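Local coordinates for protein adenylyltransferase (Bartonella henselae str. Houston-1, PDB 5NH2), which transfers AMP from ATP onto tyrosine or threonine residues of host target proteins and so takes part in virulence, at residues M238-K241 and T245-G248; T249-G252 and F258-N261. One frame throughout, in Å; residues are numbered along the deposited sequence.

Contact 1 of 2, residues M238-K241 and T245-G248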
ATOM      1  N   MET A 238       8.048   8.088 -10.615  1.00 35.31           N
ATOM      2  CA  MET A 238       7.415   7.203 -11.571  1.00 37.79           C
ATOM      3  C   MET A 238       8.394   6.902 -12.683  1.00 44.75           C
ATOM      4  O   MET A 238       9.429   7.570 -12.849  1.00 36.38           O
ATOM      5  CB  MET A 238       6.128   7.786 -12.154  1.00 35.89           C
ATOM      6  CG  MET A 238       6.347   9.111 -12.750  1.00 45.68           C
ATOM      7  SD  MET A 238       4.832  10.068 -12.777  1.00 54.46           S
ATOM      8  CE  MET A 238       5.475  11.557 -13.496  1.00 46.94           C
ATOM      9  N   VAL A 239       8.051   5.870 -13.429  1.00 43.73           N
ATOM     10  CA  VAL A 239       8.862   5.444 -14.543  1.00 41.48           C
ATOM     11  C   VAL A 239       8.327   6.121 -15.783  1.00 46.10           C
ATOM     12  O   VAL A 239       7.109   6.166 -15.994  1.00 45.69           O
ATOM     13  CB  VAL A 239       8.841   3.924 -14.666  1.00 47.60           C
ATOM     14  CG1 VAL A 239       9.377   3.468 -16.039  1.00 49.56           C
ATOM     15  CG2 VAL A 239       9.677   3.356 -13.516  1.00 47.63           C
ATOM     16  N   ALA A 240       9.234   6.678 -16.585  1.00 46.13           N
ATOM     17  CA  ALA A 240       8.847   7.349 -17.814  1.00 46.83           C
ATOM     18  C   ALA A 240       7.916   6.478 -18.646  1.00 46.35           C
ATOM     19  O   ALA A 240       8.136   5.271 -18.791  1.00 46.15           O
ATOM     20  CB  ALA A 240      10.099   7.694 -18.617  1.00 56.03           C
ATOM     21  N   LYS A 241       6.862   7.107 -19.184  1.00 51.62           N
ATOM     22  CA  LYS A 241       5.906   6.432 -20.063  1.00 56.21           C
ATOM     23  C   LYS A 241       6.440   6.328 -21.490  1.00 54.76           C
ATOM     24  O   LYS A 241       7.065   7.258 -22.012  1.00 58.98           O
ATOM     25  CB  LYS A 241       4.568   7.176 -20.098  1.00 59.07           C
ATOM     26  CG  LYS A 241       3.901   7.406 -18.775  1.00 67.52           C
ATOM     27  CD  LYS A 241       2.445   7.894 -18.977  1.00 80.86           C
ATOM     28  CE  LYS A 241       1.595   6.888 -19.786  1.00 86.86           C
ATOM     29  NZ  LYS A 241       0.129   7.015 -19.523  1.00 89.06           N
ATOM     30  N   THR A 245       7.812  12.700 -23.637  1.00 65.26           N
ATOM     31  CA  THR A 245       9.045  13.463 -23.548  1.00 63.17           C
ATOM     32  C   THR A 245       9.093  14.133 -22.184  1.00 60.61           C
ATOM     33  O   THR A 245       8.059  14.467 -21.609  1.00 58.15           O
ATOM     34  CB  THR A 245       9.157  14.491 -24.690  1.00 62.14           C
ATOM     35  OG1 THR A 245       9.173  13.811 -25.959  1.00 61.77           O
ATOM     36  CG2 THR A 245      10.435  15.303 -24.571  1.00 61.24           C
ATOM     37  N   TYR A 246      10.286  14.263 -21.639  1.00 59.95           N
ATOM     38  CA  TYR A 246      10.483  14.935 -20.373  1.00 65.85           C
ATOM     39  C   TYR A 246      11.683  15.850 -20.524  1.00 75.64           C
ATOM     40  O   TYR A 246      12.625  15.537 -21.258  1.00 85.24           O
ATOM     41  CB  TYR A 246      10.689  13.921 -19.246  1.00 59.24           C
ATOM     42  CG  TYR A 246       9.586  12.883 -19.178  1.00 57.47           C
ATOM     43  CD1 TYR A 246       9.556  11.787 -20.036  1.00 56.46           C
ATOM     44  CD2 TYR A 246       8.573  12.999 -18.257  1.00 56.85           C
ATOM     45  CE1 TYR A 246       8.533  10.834 -19.971  1.00 45.31           C
ATOM     46  CE2 TYR A 246       7.554  12.058 -18.189  1.00 54.86           C
ATOM     47  CZ  TYR A 246       7.539  10.978 -19.040  1.00 50.97           C
ATOM     48  OH  TYR A 246       6.493  10.068 -18.917  1.00 52.57           O
ATOM     49  N   THR A 247      11.637  17.003 -19.866  1.00 73.30           N
ATOM     50  CA  THR A 247      12.776  17.907 -19.905  1.00 76.45           C
ATOM     51  C   THR A 247      13.075  18.401 -18.504  1.00 62.00           C
ATOM     52  O   THR A 247      12.227  19.041 -17.883  1.00 62.51           O
ATOM     53  CB  THR A 247      12.538  19.088 -20.845  1.00 88.35           C
ATOM     54  OG1 THR A 247      12.083  18.600 -22.112  1.00 96.15           O
ATOM     55  CG2 THR A 247      13.849  19.827 -21.054  1.00 90.35           C
ATOM     56  N   GLY A 248      14.287  18.137 -18.037  1.00 59.91           N
ATOM     57  CA  GLY A 248      14.654  18.525 -16.693  1.00 59.90           C
ATOM     58  C   GLY A 248      16.106  18.224 -16.380  1.00 67.16           C
ATOM     59  O   GLY A 248      16.939  18.044 -17.270  1.00 72.65           O
TER
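Y246 reaches across to A240 with its ring, and Y246 CE1 lies 3.8 Å from A240 CB. The methyl group approaches the ring obliquely. The phenol oxygen goes one residue further. Y246 OH accepts a hydrogen bond from the backbone of K241, with K241 N to Y246 OH at 3.0 Å. The bond is nearly straight, with an angle of 170° at the hydrogen. The first torsion of Y246 (chi1 -53°) sets CG opposite the carbonyl carbon, which leads the ring out from its strand toward 238-241. K241 also meets the hydroxyl with its aliphatic root: CB and CG are each 3.7 Å from Y246 OH. Beyond that the lysine chain bends at chi3 and its amine leads away. The backbones themselves stay apart, with A240 CA and Y246 CA 8.2 Å from each other. This fits their place in the sheet of the intracellular delivery domain, whose family is grouped with OB folds. Strand 237-239 pairs with 265-270, while 245-253 lies between 257-262 and 287-291. The tyrosine links strand 245-253 to the loop that follows strand 237-239, a strand not adjacent to it in the sheet. Both A240 and Y246 rest on I267 of strand 265-270, and A240 also touches F290. Strand 237-239 ends just before A240, and the phenol oxygen takes up the backbone N-H of K241 in the loop that follows. V239, on the same segment, hydrogen-bonds through its backbone to H204 and D208 of helix 200-208.

Contact 2 of 2, residues T249-G252 and F258-N261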
ATOM      1  N   THR A 249      16.396  18.183 -15.089  1.00 67.10           N
ATOM      2  CA  THR A 249      17.758  18.168 -14.579  1.00 71.73           C
ATOM      3  C   THR A 249      18.233  16.729 -14.438  1.00 72.78           C
ATOM      4  O   THR A 249      17.615  15.938 -13.715  1.00 71.61           O
ATOM      5  CB  THR A 249      17.800  18.894 -13.235  1.00 67.55           C
ATOM      6  OG1 THR A 249      17.815  20.305 -13.470  1.00 72.11           O
ATOM      7  CG2 THR A 249      19.002  18.473 -12.406  1.00 68.37           C
ATOM      8  N   TYR A 250      19.324  16.393 -15.124  1.00 71.93           N
ATOM      9  CA  TYR A 250      19.883  15.056 -15.009  1.00 68.06           C
ATOM     10  C   TYR A 250      20.301  14.774 -13.566  1.00 72.06           C
ATOM     11  O   TYR A 250      21.115  15.506 -12.997  1.00 86.89           O
ATOM     12  CB  TYR A 250      21.074  14.932 -15.946  1.00 67.75           C
ATOM     13  CG  TYR A 250      21.587  13.528 -16.018  1.00 63.72           C
ATOM     14  CD1 TYR A 250      20.758  12.486 -16.413  1.00 58.24           C
ATOM     15  CD2 TYR A 250      22.881  13.229 -15.658  1.00 62.58           C
ATOM     16  CE1 TYR A 250      21.232  11.184 -16.477  1.00 57.08           C
ATOM     17  CE2 TYR A 250      23.353  11.939 -15.721  1.00 62.82           C
ATOM     18  CZ  TYR A 250      22.531  10.926 -16.128  1.00 57.06           C
ATOM     19  OH  TYR A 250      23.023   9.656 -16.159  1.00 57.83           O
ATOM     20  N   ARG A 251      19.749  13.708 -12.980  1.00 64.95           N
ATOM     21  CA  ARG A 251      19.899  13.403 -11.560  1.00 69.44           C
ATOM     22  C   ARG A 251      20.970  12.353 -11.286  1.00 67.89           C
ATOM     23  O   ARG A 251      21.303  12.100 -10.124  1.00 68.38           O
ATOM     24  CB  ARG A 251      18.531  12.950 -11.001  1.00 77.73           C
ATOM     25  CG  ARG A 251      18.482  12.338  -9.592  1.00 88.49           C
ATOM     26  CD  ARG A 251      18.371  13.388  -8.492  1.00 98.09           C
ATOM     27  NE  ARG A 251      18.692  12.829  -7.176  1.00101.49           N
ATOM     28  CZ  ARG A 251      18.905  13.563  -6.084  1.00102.51           C
ATOM     29  NH1 ARG A 251      18.824  14.890  -6.151  1.00100.05           N
ATOM     30  NH2 ARG A 251      19.196  12.972  -4.924  1.00104.57           N
ATOM     31  N   GLY A 252      21.553  11.781 -12.318  1.00 66.49           N
ATOM     32  CA  GLY A 252      22.501  10.703 -12.157  1.00 64.04           C
ATOM     33  C   GLY A 252      21.925   9.364 -12.593  1.00 59.99           C
ATOM     34  O   GLY A 252      20.759   9.230 -12.968  1.00 55.85           O
ATOM     35  N   PHE A 258      18.368   5.349 -14.882  1.00 52.38           N
ATOM     36  CA  PHE A 258      18.728   6.732 -14.599  1.00 52.14           C
ATOM     37  C   PHE A 258      17.491   7.505 -14.179  1.00 46.55           C
ATOM     38  O   PHE A 258      16.358   7.121 -14.473  1.00 49.86           O
ATOM     39  CB  PHE A 258      19.380   7.446 -15.790  1.00 51.35           C
ATOM     40  CG  PHE A 258      18.433   7.723 -16.915  1.00 51.03           C
ATOM     41  CD1 PHE A 258      18.077   6.713 -17.795  1.00 49.05           C
ATOM     42  CD2 PHE A 258      17.894   8.992 -17.099  1.00 52.35           C
ATOM     43  CE1 PHE A 258      17.215   6.949 -18.839  1.00 49.36           C
ATOM     44  CE2 PHE A 258      17.020   9.255 -18.157  1.00 52.40           C
ATOM     45  CZ  PHE A 258      16.676   8.218 -19.027  1.00 56.45           C
ATOM     46  N   ALA A 259      17.745   8.629 -13.510  1.00 47.05           N
ATOM     47  CA  ALA A 259      16.725   9.482 -12.934  1.00 46.62           C
ATOM     48  C   ALA A 259      16.850  10.882 -13.508  1.00 59.37           C
ATOM     49  O   ALA A 259      17.959  11.413 -13.681  1.00 59.10           O
ATOM     50  CB  ALA A 259      16.830   9.549 -11.404  1.00 43.58           C
ATOM     51  N   LEU A 260      15.684  11.447 -13.794  1.00 60.92           N
ATOM     52  CA  LEU A 260      15.471  12.793 -14.293  1.00 60.95           C
ATOM     53  C   LEU A 260      14.599  13.548 -13.291  1.00 64.87           C
ATOM     54  O   LEU A 260      13.734  12.957 -12.627  1.00 58.53           O
ATOM     55  CB  LEU A 260      14.778  12.718 -15.653  1.00 52.61           C
ATOM     56  CG  LEU A 260      14.891  13.852 -16.637  1.00 62.82           C
ATOM     57  CD1 LEU A 260      16.270  14.458 -16.504  1.00 72.17           C
ATOM     58  CD2 LEU A 260      14.693  13.264 -18.019  1.00 63.39           C
ATOM     59  N   ASN A 261      14.812  14.855 -13.170  1.00 64.37           N
ATOM     60  CA  ASN A 261      14.078  15.654 -12.192  1.00 62.11           C
ATOM     61  C   ASN A 261      13.262  16.722 -12.920  1.00 61.10           C
ATOM     62  O   ASN A 261      13.831  17.638 -13.516  1.00 65.80           O
ATOM     63  CB  ASN A 261      15.044  16.273 -11.198  1.00 64.88           C
ATOM     64  CG  ASN A 261      14.337  16.963 -10.106  1.00 74.52           C
ATOM     65  OD1 ASN A 261      13.398  16.420  -9.550  1.00 74.79           O
ATOM     66  ND2 ASN A 261      14.745  18.192  -9.803  1.00 83.00           N
TER
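T249 and N261 exchange two backbone hydrogen bonds, T249 N to N261 O and N261 N to T249 O, both 3.1 Å. The second is the more bent, with 139° at the hydrogen. Further along, R251 N donates to A259 O at 3.0 Å. A259 N donates in turn to G252 O, 3.1 Å away, and this bond is close to straight at 171°. A259 thus faces two residues, R251 and G252. With the backbone turned as it is at G252, a CB would press on the carbonyl O of R251, so a glycine fits here. Y250 and L260 form the non-hydrogen-bonded pair between these bonds. L260 turns CD1 back against T249 O, 3.4 Å away. Y250 puts CG opposite its backbone N (chi1 -172°), and its ring edge meets the F258 ring, with Y250 CE1 4.0 Å from F258 CD2. The two side chains cross at about a right angle. F258 in turn makes an edge-to-face contact with F290. R251 CG packs on A259 CB at 3.7 Å. The arginine chain bends at chi2 and its end leads away, where its guanidinium comes close to that of R230, a like-charged neighbour. Y250 and L260 both lean on I288 of strand 287-291, while A259 touches I268. These paired strands form an antiparallel beta hairpin, 245-253 with 257-262, interrupted by a beta bulge at R251-G252.

How the contacts relate
Both contacts use strand 245-253, and contact 2 takes up the strand where contact 1 leaves it. Their centres lie about 10 Å apart. Contact 2 joins neighbouring strands, so backbone bonds do most of the work and side chains pack on both faces. Contact 1 joins strand 245-253 to the loop after strand 237-239 and rests on one tyrosine with a single hydrogen bond. Its buried area is smaller, 143 against 362 Å². Both are partly buried. In contact 1 A240 is the buried member, while in contact 2 Y250, F258, A259 and L260 are. L260 of contact 2 also touches contact 1, with its CD2 4.2 Å from Y246 CB. Both lie away from the ATP-binding residues.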